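Local atomic coordinates of 3-dehydroshikimate dehydratase (Pseudomonas putida, PDB entry 5HMQ), a protein that catalyses the divalent-metal-dependent dehydration of 3-dehydroshikimate to protocatechuate, an intermediate shared by quinate and shikimate degradation. Residues Thr60-Phe65 and Gln91-Asp96; Arg85-Met90 and Glu124-Arg129; Leu576-Ala581 and Ala607-Tyr612. All coordinates share one frame; numbering follows the deposited sequence.

Overall arrangement
Contacts 1 and 2 belong to the N-terminal TIM barrel and share the helix 76-93, so that their centres lie only 10 Å apart. Contact 1 fastens the end of that helix to its own barrel strand, and contact 2 joins the turns just before that end to the next helix, 112-128. They meet where Gln91 OE1 accepts from Arg129 NH2 at 2.8 Å, probably as a hydrogen bond. The side chain of Leu61 in contact 1 is about 8 Å from the magnesium at the catalytic site. Contact 3 lies in the dioxygenase-like C-terminal half, its centre 55 Å from that of contact 1, with the side chain of Tyr609 about 9 Å from a second magnesium held by His445, His523 and Glu601.

Contact 1. Residues Thr60-Phe65 and Gln91-Asp96; sequences TLFQPF and QELGTD
Strand Thr60-Phe65 faces the last turn of a helix that ends at Leu93, and the chain then bends at Gly94, whose positive phi of 84° lets it swing back until the CA atoms of Thr60 and Thr95 are 6.2 Å apart. Phe62 carries the apolar half of the contact. Its ring is thrown outward from the strand with CG anti to the backbone N (chi1 174°), and its CD1 meets the CD1 branch of Leu93 at 3.8 Å, the methyl coming at the ring obliquely and the two side chains crossing at about a right angle. Nearer the backbone, the CG2 methyl of Thr95 lies 4.1 Å from Phe62 CB, so one aromatic residue is touched by the helix end through its ring and by the following loop through its CB. Thr95 turns its other branch to the strand backbone: OG1, anti to its own N, comes to 3.6 Å from Leu61 N but finds its hydrogen-bond partner in Ile59 O. Leu61 points the opposite way, into the barrel, where its side chain lies about 4 Å from that of the metal ligand Gln193. Gln63 NE2 is hydrogen-bonded to Glu241, another ligand, and to Glu32. The contact lies within the beta-alpha-beta unit of strand 58-66, helix 76-93 and strand 97-101, where the helix packs on the outside of its own strand, as in a TIM barrel.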
ATOM      1  N   THR C  60     -16.075  13.296 -19.953  1.00 38.09           N
ATOM      2  CA  THR C  60     -15.434  13.591 -21.227  1.00 37.57           C
ATOM      3  C   THR C  60     -15.302  12.379 -22.142  1.00 40.71           C
ATOM      4  O   THR C  60     -14.986  12.553 -23.325  1.00 41.20           O
ATOM      5  CB  THR C  60     -14.044  14.192 -20.989  1.00 39.18           C
ATOM      6  OG1 THR C  60     -13.224  13.238 -20.303  1.00 42.56           O
ATOM      7  CG2 THR C  60     -14.143  15.453 -20.146  1.00 37.90           C
ATOM      8  N   LEU C  61     -15.540  11.169 -21.637  1.00 38.81           N
ATOM      9  CA  LEU C  61     -15.374   9.970 -22.448  1.00 36.14           C
ATOM     10  C   LEU C  61     -16.023   8.783 -21.753  1.00 37.11           C
ATOM     11  O   LEU C  61     -15.976   8.675 -20.525  1.00 37.90           O
ATOM     12  CB  LEU C  61     -13.888   9.678 -22.709  1.00 40.16           C
ATOM     13  CG  LEU C  61     -13.551   8.366 -23.416  1.00 40.12           C
ATOM     14  CD1 LEU C  61     -14.021   8.378 -24.860  1.00 40.08           C
ATOM     15  CD2 LEU C  61     -12.061   8.078 -23.335  1.00 40.41           C
ATOM     16  N   PHE C  62     -16.618   7.899 -22.548  1.00 37.87           N
ATOM     17  CA  PHE C  62     -17.084   6.599 -22.092  1.00 36.88           C
ATOM     18  C   PHE C  62     -16.242   5.530 -22.774  1.00 39.95           C
ATOM     19  O   PHE C  62     -16.008   5.599 -23.985  1.00 38.16           O
ATOM     20  CB  PHE C  62     -18.568   6.398 -22.411  1.00 37.53           C
ATOM     21  CG  PHE C  62     -19.077   5.020 -22.086  1.00 38.11           C
ATOM     22  CD1 PHE C  62     -19.371   4.668 -20.780  1.00 39.08           C
ATOM     23  CD2 PHE C  62     -19.250   4.075 -23.085  1.00 40.14           C
ATOM     24  CE1 PHE C  62     -19.837   3.404 -20.474  1.00 38.79           C
ATOM     25  CE2 PHE C  62     -19.713   2.808 -22.787  1.00 39.48           C
ATOM     26  CZ  PHE C  62     -20.008   2.472 -21.478  1.00 40.23           C
ATOM     27  N   GLN C  63     -15.783   4.550 -22.001  1.00 39.47           N
ATOM     28  CA  GLN C  63     -14.857   3.545 -22.521  1.00 38.02           C
ATOM     29  C   GLN C  63     -14.864   2.285 -21.655  1.00 39.10           C
ATOM     30  O   GLN C  63     -15.220   2.344 -20.477  1.00 42.36           O
ATOM     31  CB  GLN C  63     -13.440   4.129 -22.608  1.00 36.43           C
ATOM     32  CG  GLN C  63     -12.831   4.512 -21.266  1.00 38.19           C
ATOM     33  CD  GLN C  63     -11.517   3.804 -20.992  1.00 40.27           C
ATOM     34  OE1 GLN C  63     -11.362   2.622 -21.295  1.00 44.63           O
ATOM     35  NE2 GLN C  63     -10.560   4.528 -20.422  1.00 40.96           N
ATOM     36  N   PRO C  64     -14.478   1.134 -22.235  1.00 41.03           N
ATOM     37  CA  PRO C  64     -14.096   0.943 -23.635  1.00 39.16           C
ATOM     38  C   PRO C  64     -15.139   0.194 -24.459  1.00 42.14           C
ATOM     39  O   PRO C  64     -16.074  -0.384 -23.905  1.00 42.94           O
ATOM     40  CB  PRO C  64     -12.820   0.117 -23.515  1.00 39.72           C
ATOM     41  CG  PRO C  64     -13.105  -0.781 -22.331  1.00 42.43           C
ATOM     42  CD  PRO C  64     -14.073  -0.026 -21.418  1.00 43.74           C
ATOM     43  N   PHE C  65     -14.970   0.213 -25.779  1.00 43.16           N
ATOM     44  CA  PHE C  65     -15.788  -0.560 -26.709  1.00 41.57           C
ATOM     45  C   PHE C  65     -14.844  -1.428 -27.533  1.00 41.50           C
ATOM     46  O   PHE C  65     -14.092  -0.915 -28.368  1.00 42.81           O
ATOM     47  CB  PHE C  65     -16.630   0.356 -27.595  1.00 44.39           C
ATOM     48  CG  PHE C  65     -17.693  -0.364 -28.376  1.00 43.78           C
ATOM     49  CD1 PHE C  65     -17.388  -0.993 -29.572  1.00 41.59           C
ATOM     50  CD2 PHE C  65     -18.992  -0.430 -27.903  1.00 44.29           C
ATOM     51  CE1 PHE C  65     -18.364  -1.659 -30.292  1.00 40.85           C
ATOM     52  CE2 PHE C  65     -19.972  -1.097 -28.615  1.00 43.16           C
ATOM     53  CZ  PHE C  65     -19.656  -1.712 -29.812  1.00 41.31           C
ATOM     54  N   GLN C  91     -26.015   8.731 -23.631  1.00 45.05           N
ATOM     55  CA  GLN C  91     -26.977   9.823 -23.543  1.00 44.54           C
ATOM     56  C   GLN C  91     -27.574   9.939 -22.147  1.00 44.99           C
ATOM     57  O   GLN C  91     -27.931  11.041 -21.719  1.00 48.08           O
ATOM     58  CB  GLN C  91     -28.059   9.657 -24.606  1.00 43.20           C
ATOM     59  CG  GLN C  91     -27.597  10.147 -25.971  1.00 46.22           C
ATOM     60  CD  GLN C  91     -28.573   9.841 -27.088  1.00 47.65           C
ATOM     61  OE1 GLN C  91     -29.457   8.999 -26.944  1.00 48.96           O
ATOM     62  NE2 GLN C  91     -28.412  10.528 -28.214  1.00 45.99           N
ATOM     63  N   GLU C  92     -27.674   8.832 -21.408  1.00 46.93           N
ATOM     64  CA  GLU C  92     -28.071   8.952 -20.008  1.00 45.57           C
ATOM     65  C   GLU C  92     -26.937   9.490 -19.146  1.00 45.89           C
ATOM     66  O   GLU C  92     -27.194  10.147 -18.130  1.00 47.17           O
ATOM     67  CB  GLU C  92     -28.545   7.607 -19.468  1.00 46.90           C
ATOM     68  CG  GLU C  92     -29.750   7.029 -20.184  1.00 50.97           C
ATOM     69  CD  GLU C  92     -31.038   7.663 -19.692  1.00 57.43           C
ATOM     70  OE1 GLU C  92     -31.019   8.266 -18.590  1.00 58.54           O
ATOM     71  OE2 GLU C  92     -32.068   7.547 -20.387  1.00 58.69           O
ATOM     72  N   LEU C  93     -25.687   9.235 -19.532  1.00 42.18           N
ATOM     73  CA  LEU C  93     -24.545   9.794 -18.820  1.00 43.59           C
ATOM     74  C   LEU C  93     -24.302  11.260 -19.147  1.00 46.21           C
ATOM     75  O   LEU C  93     -23.707  11.970 -18.332  1.00 45.51           O
ATOM     76  CB  LEU C  93     -23.285   8.987 -19.137  1.00 43.91           C
ATOM     77  CG  LEU C  93     -23.217   7.572 -18.563  1.00 43.17           C
ATOM     78  CD1 LEU C  93     -22.009   6.836 -19.118  1.00 45.59           C
ATOM     79  CD2 LEU C  93     -23.167   7.619 -17.047  1.00 43.86           C
ATOM     80  N   GLY C  94     -24.749  11.728 -20.309  1.00 43.72           N
ATOM     81  CA  GLY C  94     -24.469  13.090 -20.713  1.00 42.75           C
ATOM     82  C   GLY C  94     -23.121  13.283 -21.369  1.00 44.71           C
ATOM     83  O   GLY C  94     -22.556  14.380 -21.303  1.00 46.22           O
ATOM     84  N   THR C  95     -22.586  12.247 -22.003  1.00 39.38           N
ATOM     85  CA  THR C  95     -21.323  12.322 -22.717  1.00 39.23           C
ATOM     86  C   THR C  95     -21.570  11.991 -24.183  1.00 40.06           C
ATOM     87  O   THR C  95     -22.569  11.355 -24.533  1.00 43.36           O
ATOM     88  CB  THR C  95     -20.277  11.368 -22.114  1.00 41.06           C
ATOM     89  OG1 THR C  95     -18.986  11.647 -22.669  1.00 42.87           O
ATOM     90  CG2 THR C  95     -20.639   9.914 -22.397  1.00 39.24           C
ATOM     91  N   ASP C  96     -20.667  12.447 -25.050  1.00 38.71           N
ATOM     92  CA  ASP C  96     -20.861  12.295 -26.486  1.00 40.54           C
ATOM     93  C   ASP C  96     -19.715  11.566 -27.178  1.00 40.67           C
ATOM     94  O   ASP C  96     -19.711  11.479 -28.411  1.00 40.43           O
ATOM     95  CB  ASP C  96     -21.075  13.667 -27.139  1.00 42.27           C
ATOM     96  CG  ASP C  96     -19.774  14.415 -27.377  1.00 44.98           C
ATOM     97  OD1 ASP C  96     -18.851  14.302 -26.543  1.00 45.66           O
ATOM     98  OD2 ASP C  96     -19.675  15.118 -28.405  1.00 45.84           O
TER

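Contact 2. Residues Arg85-Met90 and Glu124-Arg129; sequences RKFDLM and EHAGKR
Asp88 OD1 is gripped twice by a single guanidinium, that of Arg129, which comes end-on with both terminal nitrogens directed at this one oxygen. NH2 of Arg129 donates the shorter bond, 2.5 Å, to the anti lone pair of Asp88 OD1, the one turned away from the other oxygen, with an N-H...O angle of 145°. NH1 reaches the same OD1 at 2.8 Å, more bent and from above the carboxylate plane. The acceptor stays almost within the guanidinium plane, while the two flat groups are twisted 52° apart. Arg129 gets there by a bend at chi3 (58°), which sets the guanidinium over Phe87 CB with its edge to Asp88. Phe87 CB covers one face, 3.4 Å from Arg129 NH1. The charge is shared further: Glu84 forms a salt bridge with NH1 and Gln91 accepts from NH2, so the cation is probably well stabilised at this partly open site. The two helices, 76-93 and 112-128, are consecutive members of the outer layer of the TIM barrel, and between them the Phe87 ring fills the seam. Its CZ tip rests on Ala126 CB at 3.7 Å and its CE2 lies 3.9 Å from His125 C. Beneath, toward the sheet, Phe87 and Ala126 both touch Ile133 of strand 132-136. His125 leads its imidazole away from the ring, and ND1 is hydrogen-bonded to Glu84.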
ATOM      1  N   ARG C  85     -26.699   0.151 -27.856  1.00 43.69           N
ATOM      2  CA  ARG C  85     -26.898   0.105 -26.410  1.00 41.45           C
ATOM      3  C   ARG C  85     -25.912   1.014 -25.688  1.00 41.14           C
ATOM      4  O   ARG C  85     -26.267   1.667 -24.700  1.00 43.97           O
ATOM      5  CB  ARG C  85     -26.783  -1.332 -25.900  1.00 43.29           C
ATOM      6  CG  ARG C  85     -27.912  -2.243 -26.363  1.00 46.57           C
ATOM      7  CD  ARG C  85     -27.961  -3.539 -25.561  1.00 45.87           C
ATOM      8  NE  ARG C  85     -26.703  -4.278 -25.620  1.00 47.55           N
ATOM      9  CZ  ARG C  85     -26.398  -5.165 -26.562  1.00 48.33           C
ATOM     10  NH1 ARG C  85     -27.262  -5.428 -27.533  1.00 47.14           N
ATOM     11  NH2 ARG C  85     -25.226  -5.786 -26.532  1.00 48.75           N
ATOM     12  N   LYS C  86     -24.664   1.064 -26.157  1.00 40.26           N
ATOM     13  CA  LYS C  86     -23.703   1.983 -25.557  1.00 42.46           C
ATOM     14  C   LYS C  86     -24.092   3.432 -25.829  1.00 42.00           C
ATOM     15  O   LYS C  86     -23.959   4.290 -24.948  1.00 39.31           O
ATOM     16  CB  LYS C  86     -22.295   1.687 -26.071  1.00 44.22           C
ATOM     17  CG  LYS C  86     -21.834   0.256 -25.819  1.00 45.05           C
ATOM     18  CD  LYS C  86     -22.171  -0.205 -24.404  1.00 42.76           C
ATOM     19  CE  LYS C  86     -22.047  -1.717 -24.277  1.00 44.35           C
ATOM     20  NZ  LYS C  86     -22.529  -2.219 -22.956  1.00 45.12           N
ATOM     21  N   PHE C  87     -24.576   3.721 -27.041  1.00 40.37           N
ATOM     22  CA  PHE C  87     -25.104   5.049 -27.340  1.00 39.39           C
ATOM     23  C   PHE C  87     -26.218   5.429 -26.373  1.00 38.90           C
ATOM     24  O   PHE C  87     -26.236   6.547 -25.841  1.00 41.33           O
ATOM     25  CB  PHE C  87     -25.606   5.105 -28.785  1.00 40.01           C
ATOM     26  CG  PHE C  87     -24.522   4.947 -29.814  1.00 39.85           C
ATOM     27  CD1 PHE C  87     -23.203   5.240 -29.510  1.00 42.50           C
ATOM     28  CD2 PHE C  87     -24.826   4.502 -31.090  1.00 40.20           C
ATOM     29  CE1 PHE C  87     -22.207   5.095 -30.460  1.00 43.49           C
ATOM     30  CE2 PHE C  87     -23.837   4.353 -32.044  1.00 40.51           C
ATOM     31  CZ  PHE C  87     -22.526   4.651 -31.728  1.00 42.51           C
ATOM     32  N   ASP C  88     -27.161   4.511 -26.132  1.00 40.49           N
ATOM     33  CA  ASP C  88     -28.207   4.765 -25.142  1.00 41.67           C
ATOM     34  C   ASP C  88     -27.608   5.098 -23.784  1.00 41.01           C
ATOM     35  O   ASP C  88     -28.071   6.015 -23.096  1.00 42.57           O
ATOM     36  CB  ASP C  88     -29.143   3.559 -25.020  1.00 41.96           C
ATOM     37  CG  ASP C  88     -29.941   3.300 -26.283  1.00 44.53           C
ATOM     38  OD1 ASP C  88     -30.139   4.243 -27.078  1.00 44.33           O
ATOM     39  OD2 ASP C  88     -30.385   2.147 -26.476  1.00 46.24           O
ATOM     40  N   LEU C  89     -26.574   4.358 -23.384  1.00 43.63           N
ATOM     41  CA  LEU C  89     -25.961   4.569 -22.080  1.00 43.14           C
ATOM     42  C   LEU C  89     -25.293   5.937 -21.999  1.00 43.29           C
ATOM     43  O   LEU C  89     -25.391   6.625 -20.976  1.00 42.21           O
ATOM     44  CB  LEU C  89     -24.955   3.450 -21.810  1.00 45.79           C
ATOM     45  CG  LEU C  89     -24.276   3.361 -20.448  1.00 46.80           C
ATOM     46  CD1 LEU C  89     -25.326   3.188 -19.379  1.00 44.67           C
ATOM     47  CD2 LEU C  89     -23.312   2.188 -20.434  1.00 47.08           C
HETATM   48  N   MSE C  90     -24.627   6.353 -23.072  1.00 44.31           N
HETATM   49  CA  MSE C  90     -23.914   7.625 -23.105  1.00 45.22           C
HETATM   50  C   MSE C  90     -24.851   8.821 -22.985  1.00 47.75           C
HETATM   51  O   MSE C  90     -24.529   9.807 -22.324  1.00 49.35           O
HETATM   52  CB  MSE C  90     -23.100   7.735 -24.392  1.00 45.22           C
HETATM   53  CG  MSE C  90     -21.987   6.719 -24.487  1.00 48.41           C
HETATM   54 SE   MSE C  90     -21.419   6.429 -26.318  1.00 54.24          SE
HETATM   55  CE  MSE C  90     -20.737   8.217 -26.701  1.00 51.41           C
ATOM     56  N   GLU C 124     -21.115   6.618 -38.937  1.00 43.42           N
ATOM     57  CA  GLU C 124     -22.444   7.024 -39.389  1.00 43.11           C
ATOM     58  C   GLU C 124     -23.490   6.785 -38.308  1.00 42.99           C
ATOM     59  O   GLU C 124     -24.345   7.645 -38.061  1.00 44.40           O
ATOM     60  CB  GLU C 124     -22.816   6.275 -40.670  1.00 43.78           C
ATOM     61  CG  GLU C 124     -21.953   6.626 -41.876  1.00 43.11           C
ATOM     62  CD  GLU C 124     -22.155   5.670 -43.035  1.00 47.69           C
ATOM     63  OE1 GLU C 124     -23.036   4.789 -42.932  1.00 51.54           O
ATOM     64  OE2 GLU C 124     -21.436   5.799 -44.050  1.00 47.33           O
ATOM     65  N   HIS C 125     -23.434   5.626 -37.644  1.00 44.65           N
ATOM     66  CA  HIS C 125     -24.368   5.348 -36.557  1.00 43.15           C
ATOM     67  C   HIS C 125     -24.188   6.324 -35.403  1.00 42.36           C
ATOM     68  O   HIS C 125     -25.172   6.804 -34.828  1.00 46.98           O
ATOM     69  CB  HIS C 125     -24.193   3.909 -36.067  1.00 43.70           C
ATOM     70  CG  HIS C 125     -24.898   2.891 -36.908  1.00 45.61           C
ATOM     71  ND1 HIS C 125     -26.012   2.206 -36.468  1.00 48.49           N
ATOM     72  CD2 HIS C 125     -24.654   2.443 -38.161  1.00 43.30           C
ATOM     73  CE1 HIS C 125     -26.419   1.378 -37.413  1.00 47.32           C
ATOM     74  NE2 HIS C 125     -25.612   1.503 -38.451  1.00 45.05           N
ATOM     75  N   ALA C 126     -22.940   6.623 -35.038  1.00 42.14           N
ATOM     76  CA  ALA C 126     -22.707   7.583 -33.964  1.00 42.03           C
ATOM     77  C   ALA C 126     -23.112   8.990 -34.378  1.00 41.11           C
ATOM     78  O   ALA C 126     -23.766   9.706 -33.609  1.00 40.37           O
ATOM     79  CB  ALA C 126     -21.240   7.550 -33.540  1.00 40.52           C
ATOM     80  N   GLY C 127     -22.737   9.403 -35.590  1.00 40.67           N
ATOM     81  CA  GLY C 127     -23.107  10.730 -36.057  1.00 43.13           C
ATOM     82  C   GLY C 127     -24.607  10.939 -36.112  1.00 42.50           C
ATOM     83  O   GLY C 127     -25.107  12.017 -35.778  1.00 40.15           O
ATOM     84  N   LYS C 128     -25.346   9.907 -36.527  1.00 43.40           N
ATOM     85  CA  LYS C 128     -26.801  10.009 -36.600  1.00 41.80           C
ATOM     86  C   LYS C 128     -27.402  10.365 -35.248  1.00 40.47           C
ATOM     87  O   LYS C 128     -28.335  11.172 -35.166  1.00 43.24           O
ATOM     88  CB  LYS C 128     -27.380   8.700 -37.134  1.00 43.49           C
ATOM     89  CG  LYS C 128     -28.895   8.631 -37.151  1.00 43.52           C
ATOM     90  CD  LYS C 128     -29.350   7.341 -37.814  1.00 46.16           C
ATOM     91  CE  LYS C 128     -30.862   7.212 -37.823  1.00 47.71           C
ATOM     92  NZ  LYS C 128     -31.279   5.917 -38.423  1.00 46.92           N
ATOM     93  N   ARG C 129     -26.885   9.778 -34.176  1.00 41.07           N
ATOM     94  CA  ARG C 129     -27.399  10.034 -32.839  1.00 42.97           C
ATOM     95  C   ARG C 129     -26.741  11.229 -32.164  1.00 41.61           C
ATOM     96  O   ARG C 129     -27.036  11.502 -30.995  1.00 40.65           O
ATOM     97  CB  ARG C 129     -27.258   8.777 -31.980  1.00 43.76           C
ATOM     98  CG  ARG C 129     -28.130   7.645 -32.501  1.00 43.64           C
ATOM     99  CD  ARG C 129     -28.187   6.479 -31.550  1.00 42.53           C
ATOM    100  NE  ARG C 129     -28.697   6.867 -30.242  1.00 40.24           N
ATOM    101  CZ  ARG C 129     -29.015   6.001 -29.287  1.00 42.05           C
ATOM    102  NH1 ARG C 129     -28.886   4.700 -29.506  1.00 43.35           N
ATOM    103  NH2 ARG C 129     -29.462   6.434 -28.116  1.00 40.12           N
TER

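Contact 3. Residues Leu576-Ala581 and Ala607-Tyr612; sequences LYDRDA and AGYAGY
Tyr609 presents the rim of its ring, not a face, to the strand Leu576-Arg579 and the residue after it, and two aspartates meet that rim in contrasting ways. With CG anti to the backbone N (chi1 -176°), the ring is carried out from its loop so that its long side, CD2 and CE2, runs along the opposing backbone: CD2 lies 3.9 Å from Asp580 N and CE2 4.2 Å from Arg579 C. Asp578 comes at the phenol end. Its carboxylate and the ring cross at about a right angle, the planes 84° apart, and OD2 sits in the ring plane, at the rim. The model sets this oxygen too close to the phenol OH for a bond to be read from it. Asp580, by contrast, slides past the root of the tyrosine in the opposite direction, its carboxylate only 18° from the ring plane. Its OD2 lies 3.6 Å from Tyr609 CA and 3.9 Å from CD2, alongside the side chain's base, whereas OD1 turns to weak bonds with the backbone N atoms of Gln582 and Gly584. On the other side of the strand, Arg579 NE donates to Tyr577 OH at 2.8 Å; the same hydroxyl is also hydrogen-bonded to Glu585 OE2. Tyr609 is buried and stands about 8 Å from the magnesium ligands His445 and Glu601, side chain to side chain; a little further along the same loop, Tyr612 meets His445 edge-to-face. The strand 576-579 is an outermost strand of the C-terminal glyoxalase-like sheet, paired antiparallel with strand 585-590, from which Leu586 touches Tyr609, while the loop 607-612 follows strand 599-606 and leads into helix 617-625.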
ATOM      1  N   LEU C 576      36.033  -0.266   0.812  1.00 57.40           N
ATOM      2  CA  LEU C 576      35.387  -0.831  -0.363  1.00 58.02           C
ATOM      3  C   LEU C 576      35.709   0.023  -1.585  1.00 54.79           C
ATOM      4  O   LEU C 576      35.974   1.222  -1.472  1.00 56.84           O
ATOM      5  CB  LEU C 576      33.876  -0.921  -0.147  1.00 57.01           C
ATOM      6  CG  LEU C 576      33.473  -1.834   1.013  1.00 54.94           C
ATOM      7  CD1 LEU C 576      32.066  -1.531   1.477  1.00 55.91           C
ATOM      8  CD2 LEU C 576      33.581  -3.289   0.602  1.00 56.45           C
ATOM      9  N   TYR C 577      35.680  -0.606  -2.758  1.00 53.82           N
ATOM     10  CA  TYR C 577      36.257  -0.010  -3.953  1.00 56.69           C
ATOM     11  C   TYR C 577      35.334  -0.193  -5.149  1.00 57.62           C
ATOM     12  O   TYR C 577      34.612  -1.187  -5.258  1.00 60.66           O
ATOM     13  CB  TYR C 577      37.635  -0.620  -4.253  1.00 57.46           C
ATOM     14  CG  TYR C 577      38.283  -0.119  -5.522  1.00 57.40           C
ATOM     15  CD1 TYR C 577      38.924   1.112  -5.559  1.00 58.64           C
ATOM     16  CD2 TYR C 577      38.267  -0.884  -6.680  1.00 59.93           C
ATOM     17  CE1 TYR C 577      39.522   1.571  -6.719  1.00 58.84           C
ATOM     18  CE2 TYR C 577      38.862  -0.436  -7.843  1.00 60.36           C
ATOM     19  CZ  TYR C 577      39.488   0.793  -7.857  1.00 61.45           C
ATOM     20  OH  TYR C 577      40.082   1.242  -9.015  1.00 63.49           O
ATOM     21  N   ASP C 578      35.366   0.793  -6.045  1.00 57.51           N
ATOM     22  CA  ASP C 578      34.693   0.726  -7.333  1.00 58.82           C
ATOM     23  C   ASP C 578      35.437   1.616  -8.317  1.00 58.75           C
ATOM     24  O   ASP C 578      36.076   2.597  -7.925  1.00 59.10           O
ATOM     25  CB  ASP C 578      33.223   1.153  -7.235  1.00 60.75           C
ATOM     26  CG  ASP C 578      32.436   0.824  -8.490  1.00 63.16           C
ATOM     27  OD1 ASP C 578      32.668  -0.254  -9.076  1.00 63.28           O
ATOM     28  OD2 ASP C 578      31.593   1.651  -8.897  1.00 63.27           O
ATOM     29  N   ARG C 579      35.357   1.262  -9.600  1.00 60.94           N
ATOM     30  CA  ARG C 579      36.025   2.006 -10.663  1.00 61.88           C
ATOM     31  C   ARG C 579      35.079   2.118 -11.849  1.00 60.92           C
ATOM     32  O   ARG C 579      34.480   1.119 -12.252  1.00 62.69           O
ATOM     33  CB  ARG C 579      37.309   1.305 -11.116  1.00 62.31           C
ATOM     34  CG  ARG C 579      38.008   1.998 -12.275  1.00 68.04           C
ATOM     35  CD  ARG C 579      39.170   1.167 -12.789  1.00 69.92           C
ATOM     36  NE  ARG C 579      40.145   0.803 -11.766  1.00 70.90           N
ATOM     37  CZ  ARG C 579      41.228   0.076 -12.019  1.00 69.69           C
ATOM     38  NH1 ARG C 579      41.460  -0.352 -13.253  1.00 71.13           N
ATOM     39  NH2 ARG C 579      42.079  -0.222 -11.047  1.00 67.29           N
ATOM     40  N   ASP C 580      34.955   3.315 -12.416  1.00 58.44           N
ATOM     41  CA  ASP C 580      34.130   3.495 -13.603  1.00 62.96           C
ATOM     42  C   ASP C 580      34.917   3.075 -14.845  1.00 68.36           C
ATOM     43  O   ASP C 580      36.010   2.508 -14.760  1.00 71.07           O
ATOM     44  CB  ASP C 580      33.617   4.932 -13.694  1.00 62.79           C
ATOM     45  CG  ASP C 580      34.733   5.964 -13.741  1.00 64.80           C
ATOM     46  OD1 ASP C 580      35.826   5.672 -14.273  1.00 64.49           O
ATOM     47  OD2 ASP C 580      34.503   7.088 -13.252  1.00 65.91           O
ATOM     48  N   ALA C 581      34.363   3.356 -16.026  1.00 68.69           N
ATOM     49  CA  ALA C 581      35.040   3.026 -17.274  1.00 68.63           C
ATOM     50  C   ALA C 581      36.034   4.093 -17.715  1.00 69.16           C
ATOM     51  O   ALA C 581      36.869   3.816 -18.581  1.00 72.54           O
ATOM     52  CB  ALA C 581      34.014   2.793 -18.383  1.00 67.48           C
ATOM     53  N   ALA C 607      39.088  11.306  -9.619  1.00 63.29           N
ATOM     54  CA  ALA C 607      39.067  11.500 -11.070  1.00 61.33           C
ATOM     55  C   ALA C 607      37.663  11.372 -11.656  1.00 62.81           C
ATOM     56  O   ALA C 607      37.426  10.649 -12.626  1.00 61.72           O
ATOM     57  CB  ALA C 607      40.031  10.532 -11.755  1.00 59.38           C
ATOM     58  N   GLY C 608      36.721  12.098 -11.058  1.00 62.58           N
ATOM     59  CA  GLY C 608      35.405  12.233 -11.649  1.00 59.72           C
ATOM     60  C   GLY C 608      34.457  11.066 -11.491  1.00 59.09           C
ATOM     61  O   GLY C 608      33.463  10.998 -12.223  1.00 57.50           O
ATOM     62  N   TYR C 609      34.731  10.133 -10.579  1.00 57.36           N
ATOM     63  CA  TYR C 609      33.770   9.070 -10.310  1.00 56.90           C
ATOM     64  C   TYR C 609      32.440   9.676  -9.870  1.00 58.36           C
ATOM     65  O   TYR C 609      32.400  10.550  -8.998  1.00 55.05           O
ATOM     66  CB  TYR C 609      34.303   8.118  -9.238  1.00 55.68           C
ATOM     67  CG  TYR C 609      33.395   6.934  -8.981  1.00 60.46           C
ATOM     68  CD1 TYR C 609      32.358   7.020  -8.059  1.00 61.30           C
ATOM     69  CD2 TYR C 609      33.568   5.735  -9.662  1.00 60.65           C
ATOM     70  CE1 TYR C 609      31.519   5.951  -7.822  1.00 58.08           C
ATOM     71  CE2 TYR C 609      32.732   4.655  -9.428  1.00 61.07           C
ATOM     72  CZ  TYR C 609      31.711   4.770  -8.505  1.00 59.08           C
ATOM     73  OH  TYR C 609      30.875   3.705  -8.261  1.00 59.53           O
ATOM     74  N   ALA C 610      31.346   9.203 -10.474  1.00 57.36           N
ATOM     75  CA  ALA C 610      30.040   9.814 -10.282  1.00 55.23           C
ATOM     76  C   ALA C 610      28.973   8.885  -9.716  1.00 55.81           C
ATOM     77  O   ALA C 610      27.884   9.366  -9.384  1.00 53.83           O
ATOM     78  CB  ALA C 610      29.527  10.399 -11.608  1.00 54.40           C
ATOM     79  N   GLY C 611      29.238   7.588  -9.596  1.00 57.77           N
ATOM     80  CA  GLY C 611      28.241   6.646  -9.131  1.00 55.79           C
ATOM     81  C   GLY C 611      28.131   6.585  -7.620  1.00 55.18           C
ATOM     82  O   GLY C 611      28.574   7.477  -6.892  1.00 53.75           O
ATOM     83  N   TYR C 612      27.523   5.496  -7.145  1.00 52.26           N
ATOM     84  CA  TYR C 612      27.318   5.269  -5.723  1.00 52.68           C
ATOM     85  C   TYR C 612      28.022   4.022  -5.213  1.00 54.68           C
ATOM     86  O   TYR C 612      27.872   3.686  -4.032  1.00 55.46           O
ATOM     87  CB  TYR C 612      25.823   5.143  -5.391  1.00 51.88           C
ATOM     88  CG  TYR C 612      24.969   6.368  -5.634  1.00 52.12           C
ATOM     89  CD1 TYR C 612      25.023   7.458  -4.773  1.00 50.96           C
ATOM     90  CD2 TYR C 612      24.067   6.413  -6.689  1.00 53.17           C
ATOM     91  CE1 TYR C 612      24.230   8.574  -4.976  1.00 50.57           C
ATOM     92  CE2 TYR C 612      23.268   7.525  -6.899  1.00 54.63           C
ATOM     93  CZ  TYR C 612      23.354   8.601  -6.038  1.00 52.44           C
ATOM     94  OH  TYR C 612      22.562   9.709  -6.243  1.00 51.93           O
TER